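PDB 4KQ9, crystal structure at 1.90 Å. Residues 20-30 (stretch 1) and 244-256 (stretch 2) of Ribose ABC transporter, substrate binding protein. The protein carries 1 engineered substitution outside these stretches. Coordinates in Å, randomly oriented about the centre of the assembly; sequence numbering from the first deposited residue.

Stretch 1 (20-30) PFFNRIGEGAK
Stretch 2 244-256: SQCAYEQGGIAID

Two helices, 20-30 and 247-256, pack with axes 6.4 Å apart and crossing at -42°, their N-to-C directions roughly alike. The two stretches bury 556 Å² between them, both sides summed. No direct hydrogen bond joins them among the modelled atoms; the Glu27 carboxylate is not modelled.

Ser244 and Gln245 lead in. The backbone of Gln245 directs CB toward stretch 1, 3.9 Å from Phe21 CE1; chi1 is m. Cys246, at phi/psi 58/55, is the N-cap residue; its CA-to-CB bond points away. From Ala247 on, the backbone is regular helix.

Ala247 CB points toward stretch 1 and lies 3.6 Å from Phe21 CD1 and 3.7 Å from Ile25 CG1. Phe21 is t, Ile25 m,t. A water accepts from Ala247 N (2.9 Å) and Arg24 NH2 (2.7 Å), bridging the helices.

Tyr248 (t, chi2 86°) lays its ring over Gly28, whose CA is 3.5 Å from the ring centroid. Gly28 CA also meets Tyr248 O at 3.4 Å. A CB on Gly28 would clash with that oxygen.

Gln250 NE2 donates to Gln245 O (3.0 Å) and meets the Phe21 ring at its edge.

Gly251 CA is 4.1 Å from Ala29 CA. A CB here would strike Ile25 O and Ala29 N, so glycine permits the close approach. Ala29 CA contacts Gly251 O at 3.5 Å.

Ile255 (m,m) closes the contact, with CG1 3.8 Å from Ala29 CB.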

ATOM      1  N   PRO A  20       3.159   0.506 -11.402  1.00 25.51           N
ATOM      2  CA  PRO A  20       1.830  -0.056 -11.629  1.00 23.11           C
ATOM      3  C   PRO A  20       0.788   0.411 -10.596  1.00 22.99           C
ATOM      4  O   PRO A  20      -0.318   0.752 -10.949  1.00 22.96           O
ATOM      5  CB  PRO A  20       2.072  -1.558 -11.499  1.00 25.06           C
ATOM      6  CG  PRO A  20       3.444  -1.708 -12.127  1.00 26.69           C
ATOM      7  CD  PRO A  20       4.209  -0.538 -11.532  1.00 26.99           C
ATOM      8  N   PHE A  21       1.181   0.444  -9.336  1.00 21.42           N
ATOM      9  CA  PHE A  21       0.222   0.730  -8.248  1.00 21.68           C
ATOM     10  C   PHE A  21      -0.434   2.110  -8.474  1.00 21.44           C
ATOM     11  O   PHE A  21      -1.624   2.228  -8.456  1.00 21.89           O
ATOM     12  CB  PHE A  21       0.975   0.668  -6.945  1.00 21.13           C
ATOM     13  CG  PHE A  21       0.145   1.039  -5.741  1.00 21.86           C
ATOM     14  CD1 PHE A  21      -0.795   0.137  -5.226  1.00 23.61           C
ATOM     15  CD2 PHE A  21       0.298   2.276  -5.137  1.00 22.46           C
ATOM     16  CE1 PHE A  21      -1.545   0.480  -4.094  1.00 21.61           C
ATOM     17  CE2 PHE A  21      -0.449   2.610  -4.004  1.00 23.11           C
ATOM     18  CZ  PHE A  21      -1.375   1.685  -3.504  1.00 21.66           C
ATOM     19  N   PHE A  22       0.371   3.132  -8.728  1.00 21.85           N
ATOM     20  CA  PHE A  22      -0.138   4.517  -8.959  1.00 22.69           C
ATOM     21  C   PHE A  22      -0.824   4.687 -10.273  1.00 23.24           C
ATOM     22  O   PHE A  22      -1.854   5.381 -10.364  1.00 23.27           O
ATOM     23  CB  PHE A  22       0.951   5.560  -8.730  1.00 25.49           C
ATOM     24  CG  PHE A  22       1.476   5.551  -7.328  1.00 27.12           C
ATOM     25  CD1 PHE A  22       0.759   6.139  -6.304  1.00 27.09           C
ATOM     26  CD2 PHE A  22       2.666   4.905  -7.023  1.00 28.59           C
ATOM     27  CE1 PHE A  22       1.194   6.064  -4.999  1.00 27.52           C
ATOM     28  CE2 PHE A  22       3.117   4.823  -5.712  1.00 29.95           C
ATOM     29  CZ  PHE A  22       2.398   5.439  -4.699  1.00 30.34           C
ATOM     30  N   ASN A  23      -0.389   3.937 -11.286  1.00 23.14           N
ATOM     31  CA  ASN A  23      -1.152   3.862 -12.489  1.00 24.52           C
ATOM     32  C   ASN A  23      -2.560   3.359 -12.216  1.00 21.85           C
ATOM     33  O   ASN A  23      -3.496   3.902 -12.760  1.00 20.52           O
ATOM     34  CB  ASN A  23      -0.433   3.027 -13.585  1.00 29.06           C
ATOM     35  CG  ASN A  23       0.719   3.790 -14.226  1.00 33.84           C
ATOM     36  OD1 ASN A  23       0.695   4.996 -14.310  1.00 37.29           O
ATOM     37  ND2 ASN A  23       1.755   3.077 -14.651  1.00 43.85           N
ATOM     38  N   ARG A  24      -2.731   2.350 -11.353  1.00 19.80           N
ATOM     39  CA  ARG A  24      -4.038   1.768 -11.121  1.00 19.22           C
ATOM     40  C   ARG A  24      -4.914   2.709 -10.295  1.00 15.06           C
ATOM     41  O   ARG A  24      -6.129   2.740 -10.458  1.00 17.22           O
ATOM     42  CB  ARG A  24      -3.953   0.387 -10.417  1.00 23.42           C
ATOM     43  CG  ARG A  24      -3.856  -0.819 -11.386  1.00 31.57           C
ATOM     44  CD  ARG A  24      -4.167  -2.183 -10.729  1.00 35.58           C
ATOM     45  NE  ARG A  24      -3.523  -2.389  -9.404  1.00 40.62           N
ATOM     46  CZ  ARG A  24      -2.229  -2.675  -9.191  1.00 42.67           C
ATOM     47  NH1 ARG A  24      -1.388  -2.805 -10.223  1.00 43.26           N
ATOM     48  NH2 ARG A  24      -1.766  -2.845  -7.947  1.00 37.46           N
ATOM     49  N   ILE A  25      -4.320   3.398  -9.370  1.00 15.01           N
ATOM     50  CA  ILE A  25      -5.098   4.412  -8.623  1.00 15.94           C
ATOM     51  C   ILE A  25      -5.639   5.489  -9.619  1.00 18.70           C
ATOM     52  O   ILE A  25      -6.793   5.830  -9.563  1.00 16.47           O
ATOM     53  CB  ILE A  25      -4.288   5.085  -7.551  1.00 16.15           C
ATOM     54  CG1 ILE A  25      -3.803   4.071  -6.497  1.00 16.34           C
ATOM     55  CG2 ILE A  25      -5.149   6.116  -6.862  1.00 16.29           C
ATOM     56  CD1 ILE A  25      -3.122   4.754  -5.351  1.00 17.31           C
ATOM     57  N   GLY A  26      -4.772   5.983 -10.516  1.00 19.52           N
ATOM     58  CA  GLY A  26      -5.191   6.937 -11.549  1.00 21.35           C
ATOM     59  C   GLY A  26      -6.366   6.440 -12.352  1.00 21.48           C
ATOM     60  O   GLY A  26      -7.315   7.176 -12.575  1.00 23.88           O
ATOM     61  N   GLU A  27      -6.326   5.171 -12.775  1.00 22.15           N
ATOM     62  CA  GLU A  27      -7.441   4.586 -13.481  1.00 21.08           C
ATOM     63  C   GLU A  27      -8.753   4.540 -12.705  1.00 20.28           C
ATOM     64  O   GLU A  27      -9.833   4.820 -13.244  1.00 19.41           O
ATOM     65  CB  GLU A  27      -7.126   3.142 -13.935  1.00 23.24           C
ATOM     66  CG  GLU A  27      -5.913   3.020 -14.874  1.00 28.45           C
ATOM     67  N   GLY A  28      -8.715   4.140 -11.444  1.00 17.07           N
ATOM     68  CA  GLY A  28      -9.967   4.066 -10.685  1.00 16.68           C
ATOM     69  C   GLY A  28     -10.549   5.495 -10.455  1.00 15.44           C
ATOM     70  O   GLY A  28     -11.809   5.674 -10.468  1.00 16.15           O
ATOM     71  N   ALA A  29      -9.648   6.458 -10.261  1.00 15.86           N
ATOM     72  CA  ALA A  29     -10.052   7.888 -10.029  1.00 15.88           C
ATOM     73  C   ALA A  29     -10.659   8.423 -11.322  1.00 19.15           C
ATOM     74  O   ALA A  29     -11.727   9.025 -11.285  1.00 16.52           O
ATOM     75  CB  ALA A  29      -8.925   8.739  -9.650  1.00 14.86           C
ATOM     76  N   LYS A  30     -10.024   8.109 -12.451  1.00 19.89           N
ATOM     77  CA  LYS A  30     -10.560   8.569 -13.745  1.00 23.27           C
ATOM     78  C   LYS A  30     -11.905   8.041 -14.033  1.00 21.51           C
ATOM     79  O   LYS A  30     -12.791   8.796 -14.392  1.00 25.55           O
ATOM     80  CB  LYS A  30      -9.624   8.183 -14.900  1.00 27.72           C
ATOM     81  CG  LYS A  30      -8.447   9.091 -15.045  1.00 33.25           C
ATOM     82  CD  LYS A  30      -7.734   8.894 -16.390  1.00 43.15           C
ATOM     83  CE  LYS A  30      -6.485   8.027 -16.262  1.00 50.17           C
ATOM     84  NZ  LYS A  30      -6.080   7.506 -17.594  1.00 54.10           N
ATOM     85  N   SER A 244      -3.436  -7.468  -1.284  1.00 10.84           N
ATOM     86  CA  SER A 244      -3.706  -6.300  -2.188  1.00 11.09           C
ATOM     87  C   SER A 244      -4.174  -5.079  -1.402  1.00 11.19           C
ATOM     88  O   SER A 244      -4.988  -5.212  -0.478  1.00  9.73           O
ATOM     89  CB  SER A 244      -4.745  -6.656  -3.189  1.00 12.60           C
ATOM     90  OG  SER A 244      -5.136  -5.499  -3.867  1.00 12.40           O
ATOM     91  N   GLN A 245      -3.612  -3.911  -1.742  1.00 10.65           N
ATOM     92  CA  GLN A 245      -4.049  -2.654  -1.179  1.00 11.95           C
ATOM     93  C   GLN A 245      -5.097  -2.006  -2.045  1.00 10.90           C
ATOM     94  O   GLN A 245      -5.421  -0.882  -1.810  1.00 11.69           O
ATOM     95  CB  GLN A 245      -2.858  -1.734  -1.110  1.00 14.53           C
ATOM     96  CG  GLN A 245      -1.832  -2.192  -0.101  1.00 17.29           C
ATOM     97  CD  GLN A 245      -0.758  -1.114   0.077  1.00 21.23           C
ATOM     98  OE1 GLN A 245       0.391  -1.312  -0.302  1.00 24.33           O
ATOM     99  NE2 GLN A 245      -1.148   0.040   0.583  1.00 21.14           N
ATOM    100  N   CYS A 246      -5.608  -2.705  -3.069  1.00 10.89           N
ATOM    101  CA  CYS A 246      -6.817  -2.286  -3.802  1.00 11.80           C
ATOM    102  C   CYS A 246      -6.695  -0.893  -4.421  1.00 11.81           C
ATOM    103  O   CYS A 246      -7.498   0.002  -4.144  1.00 10.75           O
ATOM    104  CB  CYS A 246      -7.990  -2.334  -2.859  1.00 13.46           C
ATOM    105  SG  CYS A 246      -8.357  -4.029  -2.302  1.00 15.89           S
ATOM    106  N   ALA A 247      -5.652  -0.722  -5.208  1.00 11.23           N
ATOM    107  CA  ALA A 247      -5.285   0.577  -5.791  1.00 12.51           C
ATOM    108  C   ALA A 247      -6.428   1.179  -6.560  1.00 13.35           C
ATOM    109  O   ALA A 247      -6.726   2.388  -6.462  1.00 11.45           O
ATOM    110  CB  ALA A 247      -4.111   0.394  -6.698  1.00 13.52           C
ATOM    111  N   TYR A 248      -7.088   0.355  -7.355  1.00 15.12           N
ATOM    112  CA  TYR A 248      -8.208   0.831  -8.166  1.00 15.75           C
ATOM    113  C   TYR A 248      -9.352   1.408  -7.320  1.00 15.57           C
ATOM    114  O   TYR A 248      -9.904   2.493  -7.627  1.00 14.10           O
ATOM    115  CB  TYR A 248      -8.742  -0.313  -9.050  1.00 18.00           C
ATOM    116  CG  TYR A 248      -9.727   0.192 -10.111  1.00 20.42           C
ATOM    117  CD1 TYR A 248      -9.283   0.659 -11.325  1.00 23.11           C
ATOM    118  CD2 TYR A 248     -11.091   0.160  -9.881  1.00 22.28           C
ATOM    119  CE1 TYR A 248     -10.191   1.113 -12.303  1.00 25.34           C
ATOM    120  CE2 TYR A 248     -11.988   0.598 -10.836  1.00 23.36           C
ATOM    121  CZ  TYR A 248     -11.518   1.083 -12.027  1.00 24.68           C
ATOM    122  OH  TYR A 248     -12.418   1.497 -12.957  1.00 29.69           O
ATOM    123  N   GLU A 249      -9.733   0.683  -6.267  1.00 14.07           N
ATOM    124  CA  GLU A 249     -10.722   1.155  -5.346  1.00 13.59           C
ATOM    125  C   GLU A 249     -10.316   2.416  -4.596  1.00 12.64           C
ATOM    126  O   GLU A 249     -11.189   3.261  -4.297  1.00 12.31           O
ATOM    127  CB  GLU A 249     -11.046   0.051  -4.369  1.00 16.05           C
ATOM    128  CG  GLU A 249     -12.382   0.218  -3.682  1.00 19.42           C
ATOM    129  CD  GLU A 249     -12.958  -1.072  -3.035  1.00 20.75           C
ATOM    130  OE1 GLU A 249     -12.365  -2.211  -3.061  1.00 21.68           O
ATOM    131  OE2 GLU A 249     -14.099  -0.929  -2.520  1.00 25.66           O
ATOM    132  N   GLN A 250      -9.038   2.527  -4.209  1.00 11.10           N
ATOM    133  CA  GLN A 250      -8.586   3.696  -3.553  1.00 11.97           C
ATOM    134  C   GLN A 250      -8.936   4.951  -4.389  1.00 12.90           C
ATOM    135  O   GLN A 250      -9.366   5.992  -3.845  1.00 11.79           O
ATOM    136  CB  GLN A 250      -7.090   3.662  -3.280  1.00 12.01           C
ATOM    137  CG  GLN A 250      -6.688   2.620  -2.242  1.00 13.33           C
ATOM    138  CD  GLN A 250      -5.367   2.957  -1.560  1.00 13.37           C
ATOM    139  OE1 GLN A 250      -5.111   4.104  -1.255  1.00 16.46           O
ATOM    140  NE2 GLN A 250      -4.550   1.977  -1.319  1.00 14.16           N
ATOM    141  N   GLY A 251      -8.636   4.866  -5.673  1.00 13.13           N
ATOM    142  CA  GLY A 251      -8.856   5.992  -6.599  1.00 13.64           C
ATOM    143  C   GLY A 251     -10.311   6.386  -6.689  1.00 13.25           C
ATOM    144  O   GLY A 251     -10.615   7.561  -6.612  1.00 13.80           O
ATOM    145  N   GLY A 252     -11.196   5.398  -6.721  1.00 12.28           N
ATOM    146  CA  GLY A 252     -12.638   5.636  -6.746  1.00 13.78           C
ATOM    147  C   GLY A 252     -13.132   6.285  -5.459  1.00 12.68           C
ATOM    148  O   GLY A 252     -13.929   7.200  -5.461  1.00 11.65           O
ATOM    149  N   ILE A 253     -12.654   5.786  -4.347  1.00 12.84           N
ATOM    150  CA  ILE A 253     -13.079   6.265  -3.058  1.00 12.30           C
ATOM    151  C   ILE A 253     -12.635   7.703  -2.870  1.00 12.11           C
ATOM    152  O   ILE A 253     -13.438   8.544  -2.391  1.00 12.13           O
ATOM    153  CB  ILE A 253     -12.547   5.349  -1.913  1.00 12.59           C
ATOM    154  CG1 ILE A 253     -13.333   4.054  -1.852  1.00 13.98           C
ATOM    155  CG2 ILE A 253     -12.679   6.014  -0.552  1.00 13.35           C
ATOM    156  CD1 ILE A 253     -12.667   2.999  -0.949  1.00 14.18           C
ATOM    157  N   ALA A 254     -11.397   8.025  -3.200  1.00 11.59           N
ATOM    158  CA  ALA A 254     -10.933   9.401  -3.076  1.00 12.63           C
ATOM    159  C   ALA A 254     -11.793  10.376  -3.886  1.00 13.71           C
ATOM    160  O   ALA A 254     -12.151  11.467  -3.384  1.00 13.13           O
ATOM    161  CB  ALA A 254      -9.467   9.537  -3.485  1.00 13.15           C
ATOM    162  N   ILE A 255     -12.162   9.975  -5.087  1.00 15.08           N
ATOM    163  CA  ILE A 255     -13.027  10.800  -5.931  1.00 14.71           C
ATOM    164  C   ILE A 255     -14.419  10.939  -5.278  1.00 15.71           C
ATOM    165  O   ILE A 255     -14.935  11.978  -5.243  1.00 15.23           O
ATOM    166  CB  ILE A 255     -13.187  10.267  -7.380  1.00 15.25           C
ATOM    167  CG1 ILE A 255     -11.940  10.484  -8.211  1.00 17.16           C
ATOM    168  CG2 ILE A 255     -14.336  10.951  -8.122  1.00 15.30           C
ATOM    169  CD1 ILE A 255     -11.465  11.905  -8.217  1.00 18.68           C
ATOM    170  N   ASP A 256     -15.001   9.851  -4.834  1.00 14.03           N
ATOM    171  CA  ASP A 256     -16.283   9.903  -4.173  1.00 15.55           C
ATOM    172  C   ASP A 256     -16.278  10.811  -2.915  1.00 15.29           C
ATOM    173  O   ASP A 256     -17.169  11.532  -2.713  1.00 14.60           O
ATOM    174  CB  ASP A 256     -16.814   8.548  -3.860  1.00 16.21           C
ATOM    175  CG  ASP A 256     -17.595   7.935  -5.028  1.00 19.17           C
ATOM    176  OD1 ASP A 256     -18.095   8.656  -5.922  1.00 21.40           O
ATOM    177  OD2 ASP A 256     -17.663   6.735  -5.028  1.00 19.61           O
TER
HETATM  178  O   HOH W   1      -3.549  -2.665  -5.887  1.00 20.11           O